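Putative acyl-CoA dehydrogenase (Burkholderia xenovorans, PDB 5JSC) is a putative flavoprotein of the acyl-CoA dehydrogenase family that binds flavin-adenine dinucleotide in a four-chain assembly. Local coordinates at residues T139-F144 / I183-V188; V318-W323 / T332-M337. One frame throughout, in Å; residues are numbered along the deposited sequence.

From the N terminus, the chain runs through a set of helices, the last of them helix 125-136, before it enters 139-144, the first half of contact 1. Contact 1 closes a loop of 38 residues, which holds strand but no helix, when 183-188 returns beside it; this ties the linker after the helices to strand 186-192 of the beta region. Contact 2 follows in series, neither crossing the first nor enclosed by it, and closes a short link, with eight residues between its segments, where helix 298-325 gives way to helix 332-356. The two centres lie about 27 Å apart on opposite sides of the chain's centre, their nearest atoms about 14 Å apart.

Contact 1: T139-F144 / I183-V188; sequences TAIAAF and IADFYV. With FAD (flavin-adenine dinucleotide), chain M.
Ile141 and Asp185 grip each other twice. Ile141 N gives a nearly straight hydrogen bond (170°) to Asp185 OD2 at 2.8 Å, on the anti lone pair, while Asp185 N returns one of 2.8 Å to Ile141 O, in the carbonyl plane. CG of Asp185 is anti to its carbonyl carbon and beside its backbone N (chi1 -68°), so the side chain leaves on the side of the amide that bonds Ile141 O; OD2 completes the pair. Further along both segments, Val188 N gives a hydrogen bond to Ala143 O at 2.9 Å, and Phe144 pairs with Val188 as a parallel beta bridge.

Ala143 CB comes within 3.4 Å of Tyr187 CD2, and Ala184 CB packs on the same methyl. Phe186 lays a ring face under Ala142, whose CA sits 4.2 Å from the ring centroid in a CH-pi contact, while Ala142 CB comes to 3.5 Å from Phe186 CZ and Ala140 CB lies at the ring edge.

Phe144 O accepts a hydrogen bond from FAD N3 at 2.8 Å, which makes Phe144, paired in the bridge, part of the flavin pocket. Gln112 grips the backbone at Ala140 O and Ala142 N. Helix 103-122 and helix 125-136 meet the Phe186 side chain, helix 53-66 covers Ile141 and Ile183, and strand 144-145 edges the mixed sheet beside strand 186-192.

Contact 2: V318-W323 / T332-M337; sequences VYRAAW and TREAAM
Ala321 and Glu334 bring the two helices closest together, with CA atoms 5.2 Å apart. The short axes pass at 8.7 Å and run nearly antiparallel, at 155° between their N-to-C directions, the geometry of a helical hairpin. Ala321 CB points into the gap and rests 3.7 Å from Glu334 O, so a small methyl lies against the backbone of the facing helix.

Arg320 supplies the larger part of the first helix's contact. Its CG is anti to the backbone N (chi1 -178°), and bends at chi2 and chi3 fold the rest of the chain. Glu334 CG sits over the centre of one guanidinium face, 3.6 Å above the plane, and the two side chains cross at about a right angle. Aliphatic carbon, not carboxylate, thus meets the cation: Arg320 NH1 and Glu334 OE2 remain 5.1 Å apart, near enough that their opposite charges probably still attract. At the guanidinium edge, Met337 SD lies 3.6 Å from Arg320 NH2. A water in the guanidinium plane accepts from Arg320 NE at 2.9 Å and donates to Glu334 O at 2.8 Å, bridging side chain to helix backbone.

The polar ends look to the third subunit, where Asp312 forms a salt bridge with Arg320 and His18 bonds Glu334 OE2; the hairpin therefore belongs to a subunit interface. Within the C-terminal helical domain, Thr263 of helix 250-286 touches both Ala321 and Ala335, and helix 385-405 packs against Arg333 and Ala336. Helix 88-101, from the N-terminal part of the chain, packs against Tyr319 and Ala322.

Contact 1: T139-F144 / I183-V188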
# COMPACT_ATOMS: atom_id res chain seq x y z
N THR C 139 28.98 -28.93 19.14
CA THR C 139 29.66 -28.87 20.43
C THR C 139 30.36 -27.54 20.69
O THR C 139 30.98 -27.38 21.74
CB THR C 139 30.67 -30.02 20.56
OG1 THR C 139 31.69 -29.89 19.55
CG2 THR C 139 29.97 -31.38 20.41
N ALA C 140 30.26 -26.59 19.75
CA ALA C 140 30.69 -25.22 19.99
C ALA C 140 29.62 -24.29 19.43
O ALA C 140 29.22 -24.44 18.27
CB ALA C 140 32.03 -24.90 19.33
N ILE C 141 29.19 -23.33 20.24
CA ILE C 141 28.17 -22.36 19.85
C ILE C 141 28.86 -21.12 19.30
O ILE C 141 29.72 -20.53 19.97
CB ILE C 141 27.26 -22.03 21.05
CG1 ILE C 141 26.53 -23.29 21.52
CG2 ILE C 141 26.27 -20.93 20.69
CD1 ILE C 141 25.67 -23.09 22.76
N ALA C 142 28.48 -20.71 18.09
CA ALA C 142 29.12 -19.62 17.37
C ALA C 142 28.36 -18.32 17.55
O ALA C 142 27.18 -18.30 17.89
CB ALA C 142 29.22 -19.95 15.87
N ALA C 143 29.06 -17.21 17.29
CA ALA C 143 28.46 -15.88 17.35
C ALA C 143 29.22 -14.93 16.43
O ALA C 143 30.41 -15.12 16.16
CB ALA C 143 28.43 -15.34 18.78
N PHE C 144 28.52 -13.90 15.98
CA PHE C 144 28.96 -12.95 14.96
C PHE C 144 28.81 -11.56 15.57
O PHE C 144 27.69 -11.08 15.75
CB PHE C 144 28.09 -13.11 13.72
CG PHE C 144 28.44 -12.23 12.55
CD1 PHE C 144 29.46 -12.58 11.67
CD2 PHE C 144 27.69 -11.09 12.26
CE1 PHE C 144 29.75 -11.80 10.57
CE2 PHE C 144 27.98 -10.31 11.15
CZ PHE C 144 29.01 -10.66 10.30
N ILE C 183 26.38 -17.07 25.82
CA ILE C 183 26.42 -18.53 25.79
C ILE C 183 27.31 -19.06 24.67
O ILE C 183 27.57 -20.27 24.61
CB ILE C 183 25.02 -19.13 25.69
CG1 ILE C 183 24.33 -18.73 24.39
CG2 ILE C 183 24.18 -18.75 26.90
CD1 ILE C 183 22.95 -19.28 24.31
N ALA C 184 27.78 -18.18 23.78
CA ALA C 184 28.66 -18.62 22.71
C ALA C 184 30.00 -19.10 23.25
O ALA C 184 30.49 -18.61 24.28
CB ALA C 184 28.89 -17.49 21.70
N ASP C 185 30.61 -20.05 22.55
CA ASP C 185 31.96 -20.49 22.87
C ASP C 185 33.03 -19.62 22.21
O ASP C 185 34.17 -19.59 22.69
CB ASP C 185 32.14 -21.95 22.46
CG ASP C 185 31.31 -22.88 23.31
OD1 ASP C 185 31.62 -23.00 24.52
OD2 ASP C 185 30.33 -23.47 22.80
N PHE C 186 32.68 -18.90 21.15
CA PHE C 186 33.58 -17.95 20.54
C PHE C 186 32.74 -16.92 19.80
O PHE C 186 31.57 -17.17 19.47
CB PHE C 186 34.57 -18.63 19.58
CG PHE C 186 33.92 -19.24 18.37
CD1 PHE C 186 33.68 -18.47 17.23
CD2 PHE C 186 33.51 -20.57 18.38
CE1 PHE C 186 33.05 -19.03 16.12
CE2 PHE C 186 32.89 -21.12 17.28
CZ PHE C 186 32.66 -20.36 16.14
N TYR C 187 33.36 -15.78 19.54
CA TYR C 187 32.77 -14.67 18.81
C TYR C 187 33.69 -14.30 17.67
O TYR C 187 34.89 -14.12 17.89
CB TYR C 187 32.58 -13.45 19.73
CG TYR C 187 31.70 -13.72 20.91
CD1 TYR C 187 32.22 -14.23 22.09
CD2 TYR C 187 30.34 -13.47 20.85
CE1 TYR C 187 31.40 -14.50 23.17
CE2 TYR C 187 29.51 -13.72 21.92
CZ TYR C 187 30.04 -14.23 23.08
OH TYR C 187 29.20 -14.49 24.14
N VAL C 188 33.16 -14.20 16.46
CA VAL C 188 33.89 -13.54 15.38
C VAL C 188 33.67 -12.04 15.56
O VAL C 188 32.55 -11.54 15.39
CB VAL C 188 33.44 -14.01 13.99
CG1 VAL C 188 34.13 -13.19 12.91
CG2 VAL C 188 33.77 -15.48 13.81
PA FAD M . 20.54 2.06 13.18
O1A FAD M . 21.81 1.77 12.47
O2A FAD M . 20.54 3.25 14.15
O5B FAD M . 19.40 2.26 12.09
C5B FAD M . 18.09 2.67 12.50
C4B FAD M . 17.22 2.59 11.27
O4B FAD M . 17.69 3.55 10.31
C3B FAD M . 17.30 1.27 10.51
O3B FAD M . 16.52 0.23 11.10
C2B FAD M . 16.81 1.69 9.12
O2B FAD M . 15.38 1.70 9.09
C1B FAD M . 17.34 3.13 9.01
N9A FAD M . 18.50 3.31 8.15
C8A FAD M . 19.73 2.71 8.28
N7A FAD M . 20.62 3.13 7.42
C5A FAD M . 19.93 4.07 6.66
C6A FAD M . 20.32 4.89 5.59
N6A FAD M . 21.55 4.88 5.05
N1A FAD M . 19.39 5.73 5.06
C2A FAD M . 18.16 5.72 5.58
N3A FAD M . 17.68 4.99 6.59
C4A FAD M . 18.62 4.18 7.10
N1 FAD M . 24.19 -7.64 15.23
C2 FAD M . 25.34 -8.37 15.25
O2 FAD M . 26.45 -7.86 15.03
N3 FAD M . 25.29 -9.71 15.55
C4 FAD M . 24.14 -10.43 15.83
O4 FAD M . 24.21 -11.61 16.17
C4X FAD M . 22.93 -9.66 15.78
N5 FAD M . 21.81 -10.26 16.10
C5X FAD M . 20.68 -9.47 16.24
C6 FAD M . 19.52 -10.07 16.74
C7 FAD M . 18.38 -9.31 17.01
C7M FAD M . 17.17 -9.98 17.58
C8 FAD M . 18.40 -7.93 16.75
C8M FAD M . 17.19 -7.07 17.02
C9 FAD M . 19.55 -7.34 16.23
C9A FAD M . 20.69 -8.10 15.99
N10 FAD M . 21.90 -7.51 15.56
C10 FAD M . 23.05 -8.26 15.48
C1' FAD M . 21.96 -6.06 15.37
C2' FAD M . 21.36 -5.60 14.04
O2' FAD M . 22.19 -5.99 12.95
C3' FAD M . 21.22 -4.08 14.05
O3' FAD M . 20.21 -3.79 15.01
C4' FAD M . 20.84 -3.48 12.70
O4' FAD M . 21.96 -3.57 11.82
C5' FAD M . 20.38 -2.04 12.82
O5' FAD M . 21.43 -1.30 13.47
P FAD M . 20.97 -0.33 14.69
O1P FAD M . 20.14 -1.06 15.68
O2P FAD M . 22.19 0.34 15.25
O3P FAD M . 20.06 0.78 13.99

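Contact 2: V318-W323 / T332-M337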
# COMPACT_ATOMS: atom_id res chain seq x y z
N VAL C 318 13.64 -16.10 -2.72
CA VAL C 318 14.59 -16.80 -1.86
C VAL C 318 15.39 -17.81 -2.67
O VAL C 318 16.63 -17.82 -2.63
CB VAL C 318 13.86 -17.49 -0.69
CG1 VAL C 318 14.80 -18.47 0.02
CG2 VAL C 318 13.31 -16.47 0.28
N TYR C 319 14.69 -18.68 -3.40
CA TYR C 319 15.39 -19.78 -4.03
C TYR C 319 16.00 -19.40 -5.37
O TYR C 319 16.96 -20.05 -5.80
CB TYR C 319 14.46 -21.00 -4.09
CG TYR C 319 14.27 -21.47 -2.66
CD1 TYR C 319 15.31 -22.11 -1.99
CD2 TYR C 319 13.10 -21.20 -1.95
CE1 TYR C 319 15.18 -22.49 -0.66
CE2 TYR C 319 12.97 -21.58 -0.62
CZ TYR C 319 14.01 -22.23 0.03
OH TYR C 319 13.91 -22.60 1.34
N ARG C 320 15.56 -18.30 -6.00
CA ARG C 320 16.35 -17.73 -7.09
C ARG C 320 17.71 -17.30 -6.57
O ARG C 320 18.74 -17.62 -7.17
CB ARG C 320 15.61 -16.55 -7.74
CG ARG C 320 16.34 -15.91 -8.94
CD ARG C 320 17.39 -14.87 -8.54
NE ARG C 320 16.80 -13.71 -7.87
CZ ARG C 320 16.40 -12.61 -8.50
NH1 ARG C 320 16.55 -12.50 -9.81
NH2 ARG C 320 15.86 -11.61 -7.81
N ALA C 321 17.73 -16.55 -5.46
CA ALA C 321 19.00 -16.10 -4.91
C ALA C 321 19.86 -17.27 -4.46
O ALA C 321 21.08 -17.29 -4.70
CB ALA C 321 18.77 -15.14 -3.75
N ALA C 322 19.26 -18.26 -3.79
CA ALA C 322 20.05 -19.40 -3.31
C ALA C 322 20.59 -20.22 -4.47
O ALA C 322 21.77 -20.60 -4.48
CB ALA C 322 19.21 -20.26 -2.37
N TRP C 323 19.75 -20.48 -5.48
CA TRP C 323 20.21 -21.19 -6.67
C TRP C 323 21.35 -20.43 -7.34
O TRP C 323 22.36 -21.03 -7.74
CB TRP C 323 19.04 -21.39 -7.64
CG TRP C 323 19.48 -21.83 -9.00
CD1 TRP C 323 19.70 -23.12 -9.42
CD2 TRP C 323 19.78 -20.99 -10.11
NE1 TRP C 323 20.11 -23.12 -10.73
CE2 TRP C 323 20.17 -21.82 -11.18
CE3 TRP C 323 19.75 -19.60 -10.31
CZ2 TRP C 323 20.53 -21.32 -12.43
CZ3 TRP C 323 20.11 -19.10 -11.56
CH2 TRP C 323 20.50 -19.96 -12.60
N THR C 332 24.85 -10.22 -4.08
CA THR C 332 24.59 -9.05 -3.24
C THR C 332 23.21 -8.45 -3.53
O THR C 332 22.44 -8.17 -2.60
CB THR C 332 25.69 -8.00 -3.42
OG1 THR C 332 26.97 -8.59 -3.15
CG2 THR C 332 25.48 -6.83 -2.46
N ARG C 333 22.87 -8.29 -4.81
CA ARG C 333 21.56 -7.72 -5.16
C ARG C 333 20.43 -8.69 -4.86
O ARG C 333 19.42 -8.32 -4.24
CB ARG C 333 21.52 -7.32 -6.64
CG ARG C 333 20.19 -6.64 -7.04
CD ARG C 333 19.90 -6.63 -8.55
NE ARG C 333 20.71 -5.65 -9.28
CZ ARG C 333 20.51 -5.32 -10.55
NH1 ARG C 333 19.52 -5.86 -11.25
NH2 ARG C 333 21.31 -4.43 -11.13
N GLU C 334 20.57 -9.94 -5.32
CA GLU C 334 19.46 -10.89 -5.24
C GLU C 334 19.18 -11.31 -3.81
O GLU C 334 18.01 -11.53 -3.45
CB GLU C 334 19.77 -12.10 -6.12
CG GLU C 334 19.86 -11.77 -7.61
CD GLU C 334 21.23 -11.22 -8.06
OE1 GLU C 334 22.14 -11.06 -7.22
OE2 GLU C 334 21.38 -10.97 -9.28
N ALA C 335 20.23 -11.42 -2.98
CA ALA C 335 20.03 -11.71 -1.56
C ALA C 335 19.35 -10.54 -0.86
O ALA C 335 18.47 -10.76 -0.01
CB ALA C 335 21.38 -12.02 -0.89
N ALA C 336 19.76 -9.31 -1.17
CA ALA C 336 19.10 -8.15 -0.59
C ALA C 336 17.63 -8.11 -0.96
O ALA C 336 16.76 -7.85 -0.10
CB ALA C 336 19.80 -6.86 -1.04
N MET C 337 17.32 -8.36 -2.24
CA MET C 337 15.92 -8.39 -2.68
C MET C 337 15.13 -9.43 -1.90
O MET C 337 14.00 -9.17 -1.46
CB MET C 337 15.84 -8.72 -4.16
CG MET C 337 15.83 -7.59 -5.10
SD MET C 337 15.22 -8.26 -6.67
CE MET C 337 15.49 -6.80 -7.68
O HOH W 1 16.21 -12.91 -5.17